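Local coordinates for protein dihydrofolate reductase, putative (Aspergillus flavus, PDB 6DRS) that probably catalyses the NADPH-dependent reduction of dihydrofolate to tetrahydrofolate, and is held here with NADP and a small-molecule antifolate inhibitor, at residues S42-A45 / R46-R50; R75-K79 / R80-I84; K213-A216 / E217-T220. One frame throughout, in Å; residues are numbered along the deposited sequence.

Contact 1 (S42-A45 / R46-R50); sequences SFFA and RVTTR. With H8A (3-{[(3R)-7,9-diamino-3-methyl-2,3-dihydrofuro[2,3-f]quinazolin-4-yl]oxy}benzonitrile), chain G; SO4 (sulfate ion), chain D.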
loop_
_atom_site.group_PDB
_atom_site.type_symbol
_atom_site.label_atom_id
_atom_site.label_comp_id
_atom_site.label_asym_id
_atom_site.label_seq_id
_atom_site.Cartn_x
_atom_site.Cartn_y
_atom_site.Cartn_z
ATOM N N SER A 42 -6.209 3.668 -8.327
ATOM C CA SER A 42 -7.440 4.074 -7.691
ATOM C C SER A 42 -7.858 3.028 -6.638
ATOM O O SER A 42 -8.367 3.372 -5.543
ATOM C CB SER A 42 -8.512 4.398 -8.716
ATOM O OG SER A 42 -8.956 3.222 -9.376
ATOM N N PHE A 43 -7.601 1.757 -6.944
ATOM C CA PHE A 43 -7.877 0.681 -6.029
ATOM C C PHE A 43 -7.026 0.859 -4.769
ATOM O O PHE A 43 -7.520 0.734 -3.639
ATOM C CB PHE A 43 -7.670 -0.695 -6.679
ATOM C CG PHE A 43 -7.731 -1.861 -5.712
ATOM C CD1 PHE A 43 -8.946 -2.461 -5.385
ATOM C CD2 PHE A 43 -6.575 -2.387 -5.144
ATOM C CE1 PHE A 43 -8.997 -3.550 -4.521
ATOM C CE2 PHE A 43 -6.625 -3.460 -4.267
ATOM C CZ PHE A 43 -7.838 -4.041 -3.947
ATOM N N PHE A 44 -5.748 1.138 -4.964
ATOM C CA PHE A 44 -4.846 1.331 -3.826
ATOM C C PHE A 44 -5.332 2.516 -2.982
ATOM O O PHE A 44 -5.296 2.446 -1.770
ATOM C CB PHE A 44 -3.402 1.560 -4.282
ATOM C CG PHE A 44 -2.475 2.010 -3.176
ATOM C CD1 PHE A 44 -1.853 1.085 -2.337
ATOM C CD2 PHE A 44 -2.207 3.365 -2.981
ATOM C CE1 PHE A 44 -0.993 1.505 -1.324
ATOM C CE2 PHE A 44 -1.355 3.776 -1.961
ATOM C CZ PHE A 44 -0.750 2.849 -1.135
ATOM N N ALA A 45 -5.753 3.585 -3.666
ATOM C CA ALA A 45 -6.142 4.819 -3.012
ATOM C C ALA A 45 -7.418 4.578 -2.186
ATOM O O ALA A 45 -7.426 4.846 -0.978
ATOM C CB ALA A 45 -6.309 5.934 -4.026
ATOM N N ARG A 46 -8.443 4.004 -2.813
ATOM C CA ARG A 46 -9.748 3.778 -2.145
ATOM C C ARG A 46 -9.566 2.841 -0.957
ATOM O O ARG A 46 -10.067 3.116 0.110
ATOM C CB ARG A 46 -10.807 3.180 -3.076
ATOM C CG ARG A 46 -11.206 4.107 -4.205
ATOM C CD ARG A 46 -12.421 3.473 -4.863
ATOM N NE ARG A 46 -12.133 2.118 -5.324
ATOM C CZ ARG A 46 -11.568 1.800 -6.485
ATOM N NH1 ARG A 46 -11.322 2.727 -7.396
ATOM N NH2 ARG A 46 -11.277 0.541 -6.742
ATOM N N VAL A 47 -8.854 1.739 -1.158
ATOM C CA VAL A 47 -8.674 0.766 -0.118
ATOM C C VAL A 47 -7.878 1.335 1.059
ATOM O O VAL A 47 -8.253 1.096 2.204
ATOM C CB VAL A 47 -8.092 -0.535 -0.686
ATOM C CG1 VAL A 47 -7.662 -1.501 0.415
ATOM C CG2 VAL A 47 -9.133 -1.153 -1.619
ATOM N N THR A 48 -6.799 2.066 0.809
ATOM C CA THR A 48 -5.938 2.487 1.946
ATOM C C THR A 48 -6.596 3.649 2.694
ATOM O O THR A 48 -6.282 3.887 3.855
ATOM C CB THR A 48 -4.538 2.904 1.478
ATOM O OG1 THR A 48 -4.713 3.903 0.467
ATOM C CG2 THR A 48 -3.696 1.747 0.989
ATOM N N THR A 49 -7.488 4.370 2.039
ATOM C CA THR A 49 -8.165 5.538 2.634
ATOM C C THR A 49 -9.398 5.112 3.448
ATOM O O THR A 49 -9.633 5.644 4.543
ATOM C CB THR A 49 -8.567 6.548 1.554
ATOM O OG1 THR A 49 -7.378 6.788 0.793
ATOM C CG2 THR A 49 -9.051 7.847 2.159
ATOM N N ARG A 50 -10.145 4.138 2.936
ATOM C CA ARG A 50 -11.464 3.748 3.448
ATOM C C ARG A 50 -11.406 3.348 4.934
ATOM O O ARG A 50 -10.881 2.270 5.271
ATOM C CB ARG A 50 -11.944 2.562 2.612
ATOM C CG ARG A 50 -13.360 2.124 2.933
ATOM C CD ARG A 50 -13.916 0.988 2.093
ATOM N NE ARG A 50 -14.190 1.503 0.754
ATOM C CZ ARG A 50 -13.587 1.093 -0.364
ATOM N NH1 ARG A 50 -13.869 1.687 -1.513
ATOM N NH2 ARG A 50 -12.720 0.093 -0.345
HETATM C C2 H8A G . 1.417 2.822 -5.667
HETATM C C3 H8A G . 0.515 1.845 -6.102
HETATM C C4 H8A G . 0.312 0.684 -5.327
HETATM C C5 H8A G . 1.029 0.477 -4.127
HETATM C C6 H8A G . 1.916 1.500 -3.717
HETATM C C7 H8A G . 2.105 2.616 -4.486
HETATM C C8 H8A G . 0.787 -0.662 -3.392
HETATM O O1 H8A G . 1.623 3.956 -6.392
HETATM C C10 H8A G . -0.774 -1.387 -4.971
HETATM C C14 H8A G . 1.083 5.190 -6.073
HETATM C C15 H8A G . 1.672 6.346 -6.629
HETATM C C16 H8A G . 1.141 7.612 -6.325
HETATM C C17 H8A G . 0.028 7.713 -5.470
HETATM C C18 H8A G . -0.589 6.581 -4.898
HETATM N N9 H8A G . -0.098 -1.584 -3.832
HETATM N N11 H8A G . -0.555 -0.289 -5.726
HETATM N N12 H8A G . 1.487 -0.857 -2.127
HETATM N N13 H8A G . -1.743 -2.361 -5.483
HETATM C C19 H8A G . -0.035 5.321 -5.214
HETATM C C20 H8A G . -1.646 6.705 -4.081
HETATM N N21 H8A G . -2.556 6.836 -3.311
HETATM C C22 H8A G . 3.087 3.511 -3.883
HETATM C C23 H8A G . 3.612 2.643 -2.736
HETATM O O24 H8A G . 2.697 1.542 -2.587
HETATM C C25 H8A G . 2.343 4.622 -3.174
HETATM S S SO4 D . -16.644 3.719 -0.067
HETATM O O1 SO4 D . -17.372 2.458 0.212
HETATM O O2 SO4 D . -17.574 4.871 -0.100
HETATM O O3 SO4 D . -16.008 3.636 -1.405
HETATM O O4 SO4 D . -15.617 3.907 0.987
HETATM O O HOH W 1 -9.712 0.131 -9.295
#
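The Phe44 ring is sandwiched between the inhibitor and Thr48. On one face lies the diaminoquinazoline, its C5 3.4 Å from Phe44 CD1; on the opposite face sits the methyl CG2 of Thr48, 3.8 Å from the ring centroid, a CH-pi contact. The nitrile nitrogen N21 of the inhibitor comes to the edge of the same ring, in its plane. One residue back, the Phe43 ring has a similar methyl neighbour: Val47 CG2 rests over one face as a second CH-pi contact, 3.9 Å from the centroid, while NH2 of Arg46 lies at the ring edge. Both phenylalanines carry CG anti to the backbone N and beside the carbonyl carbon, chi1 near 170°, a torsion that leaves one face of each ring to the gamma-methyl of the residue four places on.

The Arg46 guanidinium stands 73° from the Phe43 ring plane and has Ser42 O over one of its faces; a water in its plane accepts from NH2 at 3.0 Å, and Glu225 forms a salt bridge with NH2. The threonines turn their hydroxyls back onto the helix. Thr48 OG1 donates to Phe44 O at 2.7 Å, and Thr49 OG1 to Ala45 O at 2.6 Å; each carbonyl also takes the backbone N-H of the same threonine, from the other face of its plane, so two bonds grip it. Past the last turn, Arg50 holds a sulfate, probably from the crystallisation liquor, through NE and NH1, with NH1 also meeting Glu225 in a salt bridge.

Contacts three and four residues apart line helix 38-49, the helix that walls the antifolate pocket in the dihydrofolate reductase fold: its Asp40 bonds the inhibitor, and Phe44 lays one ring face against the heterocycle.

Contact 2 (R75-K79 / R80-I84); sequences RPLGK and RINVI. With H8A (3-{[(3R)-7,9-diamino-3-methyl-2,3-dihydrofuro[2,3-f]quinazolin-4-yl]oxy}benzonitrile), chain G; SO4 (sulfate ion), chain E.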
loop_
_atom_site.group_PDB
_atom_site.type_symbol
_atom_site.label_atom_id
_atom_site.label_comp_id
_atom_site.label_asym_id
_atom_site.label_seq_id
_atom_site.Cartn_x
_atom_site.Cartn_y
_atom_site.Cartn_z
ATOM N N ARG A 75 2.870 14.122 -1.866
ATOM C CA ARG A 75 3.104 13.466 -0.592
ATOM C C ARG A 75 3.267 14.504 0.537
ATOM O O ARG A 75 3.569 15.671 0.249
ATOM C CB ARG A 75 4.275 12.490 -0.730
ATOM C CG ARG A 75 5.629 13.097 -0.404
ATOM C CD ARG A 75 6.769 12.255 -0.921
ATOM N NE ARG A 75 7.948 13.095 -0.805
ATOM C CZ ARG A 75 8.972 13.100 -1.650
ATOM N NH1 ARG A 75 8.943 12.343 -2.735
ATOM N NH2 ARG A 75 10.018 13.870 -1.401
ATOM N N PRO A 76 3.074 14.115 1.811
ATOM C CA PRO A 76 2.534 12.795 2.237
ATOM C C PRO A 76 1.121 12.564 1.673
ATOM O O PRO A 76 0.414 13.514 1.374
ATOM C CB PRO A 76 2.512 12.841 3.776
ATOM C CG PRO A 76 3.328 14.067 4.144
ATOM C CD PRO A 76 3.115 14.997 2.974
ATOM N N LEU A 77 0.753 11.310 1.443
ATOM C CA LEU A 77 -0.474 10.991 0.690
ATOM C C LEU A 77 -1.715 11.362 1.532
ATOM O O LEU A 77 -1.795 11.046 2.735
ATOM C CB LEU A 77 -0.422 9.490 0.374
ATOM C CG LEU A 77 0.512 9.098 -0.780
ATOM C CD1 LEU A 77 0.599 7.585 -0.875
ATOM C CD2 LEU A 77 0.000 9.666 -2.101
ATOM N N GLY A 78 -2.671 12.048 0.918
ATOM C CA GLY A 78 -3.772 12.643 1.657
ATOM C C GLY A 78 -4.764 11.624 2.208
ATOM O O GLY A 78 -5.005 10.531 1.637
ATOM N N LYS A 79 -5.333 12.007 3.359
ATOM C CA LYS A 79 -6.487 11.344 3.940
ATOM C C LYS A 79 -6.062 10.043 4.600
ATOM O O LYS A 79 -6.927 9.211 4.918
ATOM C CB LYS A 79 -7.600 11.093 2.919
ATOM C CG LYS A 79 -8.311 12.356 2.473
ATOM C CD LYS A 79 -9.311 12.145 1.392
ATOM C CE LYS A 79 -9.778 13.484 0.858
ATOM N NZ LYS A 79 -11.171 13.372 0.372
ATOM N N ARG A 80 -4.765 9.895 4.825
ATOM C CA ARG A 80 -4.277 8.776 5.601
ATOM C C ARG A 80 -3.179 9.263 6.559
ATOM O O ARG A 80 -2.654 10.357 6.413
ATOM C CB ARG A 80 -3.725 7.701 4.663
ATOM C CG ARG A 80 -4.787 6.822 4.015
ATOM C CD ARG A 80 -4.372 6.432 2.614
ATOM N NE ARG A 80 -4.352 7.570 1.694
ATOM C CZ ARG A 80 -4.038 7.514 0.396
ATOM N NH1 ARG A 80 -3.780 6.353 -0.198
ATOM N NH2 ARG A 80 -3.997 8.632 -0.309
ATOM N N ILE A 81 -2.836 8.454 7.526
ATOM C CA ILE A 81 -1.653 8.700 8.348
ATOM C C ILE A 81 -0.467 8.006 7.653
ATOM O O ILE A 81 -0.504 6.793 7.422
ATOM C CB ILE A 81 -1.895 8.109 9.754
ATOM C CG1 ILE A 81 -3.063 8.809 10.456
ATOM C CG2 ILE A 81 -0.619 8.130 10.589
ATOM C CD1 ILE A 81 -3.764 7.959 11.492
ATOM N N ASN A 82 0.529 8.776 7.244
ATOM C CA ASN A 82 1.674 8.241 6.574
ATOM C C ASN A 82 2.744 7.983 7.627
ATOM O O ASN A 82 3.052 8.869 8.435
ATOM C CB ASN A 82 2.182 9.205 5.509
ATOM C CG ASN A 82 1.212 9.402 4.366
ATOM O OD1 ASN A 82 1.533 9.051 3.236
ATOM N ND2 ASN A 82 0.055 10.005 4.620
ATOM N N VAL A 83 3.263 6.764 7.670
ATOM C CA VAL A 83 4.265 6.442 8.683
ATOM C C VAL A 83 5.551 6.000 7.981
ATOM O O VAL A 83 5.580 4.921 7.380
ATOM C CB VAL A 83 3.773 5.382 9.688
ATOM C CG1 VAL A 83 4.800 5.173 10.798
ATOM C CG2 VAL A 83 2.415 5.747 10.268
ATOM N N ILE A 84 6.586 6.836 8.041
ATOM C CA ILE A 84 7.817 6.617 7.257
ATOM C C ILE A 84 8.869 5.973 8.160
ATOM O O ILE A 84 9.247 6.561 9.173
ATOM C CB ILE A 84 8.329 7.923 6.614
ATOM C CG1 ILE A 84 7.314 8.523 5.639
ATOM C CG2 ILE A 84 9.679 7.692 5.936
ATOM C CD1 ILE A 84 6.455 9.635 6.195
HETATM C C2 H8A G . 1.417 2.822 -5.667
HETATM C C3 H8A G . 0.515 1.845 -6.102
HETATM C C4 H8A G . 0.312 0.684 -5.327
HETATM C C5 H8A G . 1.029 0.477 -4.127
HETATM C C6 H8A G . 1.916 1.500 -3.717
HETATM C C7 H8A G . 2.105 2.616 -4.486
HETATM C C8 H8A G . 0.787 -0.662 -3.392
HETATM O O1 H8A G . 1.623 3.956 -6.392
HETATM C C10 H8A G . -0.774 -1.387 -4.971
HETATM C C14 H8A G . 1.083 5.190 -6.073
HETATM C C15 H8A G . 1.672 6.346 -6.629
HETATM C C16 H8A G . 1.141 7.612 -6.325
HETATM C C17 H8A G . 0.028 7.713 -5.470
HETATM C C18 H8A G . -0.589 6.581 -4.898
HETATM N N9 H8A G . -0.098 -1.584 -3.832
HETATM N N11 H8A G . -0.555 -0.289 -5.726
HETATM N N12 H8A G . 1.487 -0.857 -2.127
HETATM N N13 H8A G . -1.743 -2.361 -5.483
HETATM C C19 H8A G . -0.035 5.321 -5.214
HETATM C C20 H8A G . -1.646 6.705 -4.081
HETATM N N21 H8A G . -2.556 6.836 -3.311
HETATM C C22 H8A G . 3.087 3.511 -3.883
HETATM C C23 H8A G . 3.612 2.643 -2.736
HETATM O O24 H8A G . 2.697 1.542 -2.587
HETATM C C25 H8A G . 2.343 4.622 -3.174
HETATM S S SO4 E . -5.533 14.056 -1.399
HETATM O O1 SO4 E . -6.052 13.502 -2.671
HETATM O O2 SO4 E . -6.317 13.494 -0.275
HETATM O O3 SO4 E . -5.660 15.537 -1.392
HETATM O O4 SO4 E . -4.106 13.675 -1.268
#
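Arg80 curls back over the turn it closes, its guanidinium clasping Gly78 O. Its CB and CG pass the Lys79 peptide, CG lying 3.3 Å from Lys79 O. Bends at chi2 (146°) and chi3 (-68°) then fold the chain onto the type II turn of Leu77 to Arg80. NE reaches Gly78 O at 3.0 Å from above the carbonyl plane, and NH2 meets the same oxygen at 2.9 Å on an in-plane lone pair; this side-on grip fixes the rotation of the guanidinium. Leu77 CB lies over one face of the group. NH1 hydrogen-bonds Thr48 OG1 and makes only a weak, long bond to the inhibitor nitrile N21, at 3.4 Å.

Asn82 bonds both backbone polar atoms of Leu77. Its ND2 donates to Leu77 O at 2.8 Å, in plane at both ends, and also to Asp128 O, whereas OD1 takes Leu77 N from above its own carbonyl plane at 3.0 Å. CB of Pro76, whose preceding peptide bond is cis, packs against Asn82 CG at 3.7 Å.

Gly78 N forms a weak bond to a second sulfate, which Lys103 also binds. The loop leads from helix 64-69 into strand 81-85, which runs parallel between strands 57-63 and 128-132, with helix 38-49 touching Lys79 and Arg80 and helix 135-146 packing on Ile81 and Val83.

Contact 3 (K213-A216 / E217-T220); sequences KVSA and EEVT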
loop_
_atom_site.group_PDB
_atom_site.type_symbol
_atom_site.label_atom_id
_atom_site.label_comp_id
_atom_site.label_asym_id
_atom_site.label_seq_id
_atom_site.Cartn_x
_atom_site.Cartn_y
_atom_site.Cartn_z
ATOM N N LYS A 213 -4.738 -18.959 -0.275
ATOM C CA LYS A 213 -5.357 -17.982 -1.085
ATOM C C LYS A 213 -6.850 -17.947 -0.739
ATOM O O LYS A 213 -7.490 -19.016 -0.695
ATOM C CB LYS A 213 -5.125 -18.320 -2.553
ATOM C CG LYS A 213 -5.719 -17.304 -3.511
ATOM C CD LYS A 213 -5.509 -17.628 -4.957
ATOM C CE LYS A 213 -6.174 -16.578 -5.810
ATOM N NZ LYS A 213 -6.959 -17.202 -6.900
ATOM N N VAL A 214 -7.419 -16.748 -0.525
ATOM C CA VAL A 214 -8.755 -16.658 0.039
ATOM C C VAL A 214 -9.779 -16.391 -1.072
ATOM O O VAL A 214 -9.418 -15.994 -2.169
ATOM C CB VAL A 214 -8.836 -15.639 1.197
ATOM C CG1 VAL A 214 -7.764 -15.859 2.244
ATOM C CG2 VAL A 214 -8.857 -14.197 0.727
ATOM N N SER A 215 -11.063 -16.619 -0.768
ATOM C CA SER A 215 -12.179 -16.359 -1.698
ATOM C C SER A 215 -12.236 -14.864 -2.051
ATOM O O SER A 215 -11.777 -14.023 -1.276
ATOM C CB SER A 215 -13.490 -16.866 -1.115
ATOM O OG SER A 215 -13.855 -16.118 0.040
ATOM N N ALA A 216 -12.722 -14.540 -3.245
ATOM C CA ALA A 216 -13.031 -13.154 -3.616
ATOM C C ALA A 216 -13.902 -12.504 -2.526
ATOM O O ALA A 216 -13.697 -11.342 -2.145
ATOM C CB ALA A 216 -13.676 -13.109 -4.981
ATOM N N GLU A 217 -14.844 -13.267 -1.978
ATOM C CA GLU A 217 -15.721 -12.730 -0.953
ATOM C C GLU A 217 -14.887 -12.336 0.270
ATOM O O GLU A 217 -15.197 -11.354 0.930
ATOM C CB GLU A 217 -16.834 -13.724 -0.608
ATOM C CG GLU A 217 -17.466 -13.484 0.756
ATOM C CD GLU A 217 -18.820 -14.151 0.981
ATOM O OE1 GLU A 217 -18.884 -15.397 0.863
ATOM O OE2 GLU A 217 -19.808 -13.420 1.276
ATOM N N GLU A 218 -13.837 -13.089 0.576
ATOM C CA GLU A 218 -13.066 -12.724 1.751
ATOM C C GLU A 218 -12.220 -11.475 1.489
ATOM O O GLU A 218 -12.051 -10.671 2.392
ATOM C CB GLU A 218 -12.207 -13.890 2.228
ATOM C CG GLU A 218 -13.039 -14.976 2.870
ATOM C CD GLU A 218 -12.291 -16.290 2.926
ATOM O OE1 GLU A 218 -12.362 -17.048 1.943
ATOM O OE2 GLU A 218 -11.639 -16.541 3.949
ATOM N N VAL A 219 -11.691 -11.321 0.263
ATOM C CA VAL A 219 -10.905 -10.141 -0.051
ATOM C C VAL A 219 -11.826 -8.930 0.039
ATOM O O VAL A 219 -11.431 -7.863 0.503
ATOM C CB VAL A 219 -10.219 -10.205 -1.428
ATOM C CG1 VAL A 219 -9.386 -8.954 -1.642
ATOM C CG2 VAL A 219 -9.310 -11.403 -1.505
ATOM N N THR A 220 -13.041 -9.133 -0.449
ATOM C CA THR A 220 -14.018 -8.079 -0.509
ATOM C C THR A 220 -14.243 -7.540 0.909
ATOM O O THR A 220 -14.245 -6.319 1.131
ATOM C CB THR A 220 -15.331 -8.598 -1.115
ATOM O OG1 THR A 220 -15.059 -8.919 -2.484
ATOM C CG2 THR A 220 -16.461 -7.603 -0.972
#
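A capping box starts helix 216-223, with Ser215 as N-cap and Glu218 as its partner. Ser215 OG accepts from Glu218 N at 3.1 Å, and Glu218 OE1 returns the bond by taking Ser215 N at 3.0 Å, met from above the carboxylate plane. The same OE1 receives the Ser215 hydroxyl on its anti lone pair, 2.6 Å from OG, and two donors of Ser215 thus meet at this oxygen. Chi1 of 66° sets OG between the backbone N and the carbonyl carbon of Ser215, where it can reach both Glu218 N and OE1. OE2 forms a salt bridge with Arg212.

Beside the box, Val214 CG2 touches Glu218 CB and lies 3.6 Å from Val219 CG2, an apolar contact between two buried valines. Further along, Thr220 OG1 donates to Ala216 O at 2.8 Å, from above the carbonyl plane, and is also hydrogen-bonded to Val227 N; Ala216 O takes the backbone N-H of Thr220 as well.

The cap comes one residue after strand 211-213, which pairs antiparallel with strand 237-246; Val214 leans on Glu245 of that strand and bonds Gly243 through its backbone.

Contacts 1, 2 and 3 follow one another along the chain without interleaving. Contacts 1 and 2, centred 12 Å apart, belong to one site: helix 38-49 and the loop entering strand 81-85 pack together, Thr49 CG2 lying 3.6 Å from Lys79 CB, and both touch the inhibitor. Helix and loop thus wall the benzonitrile end of the pocket together. Contact 3 stands apart, about 17 Å from contact 1 and 27 Å from contact 2 between centres, on the far side of the chain's centre from contact 2. Its helix 216-223 follows strand 211-213, which pairs with 237-246, whereas strand 81-85 lies between 57-63 and 128-132 of the same mixed sheet.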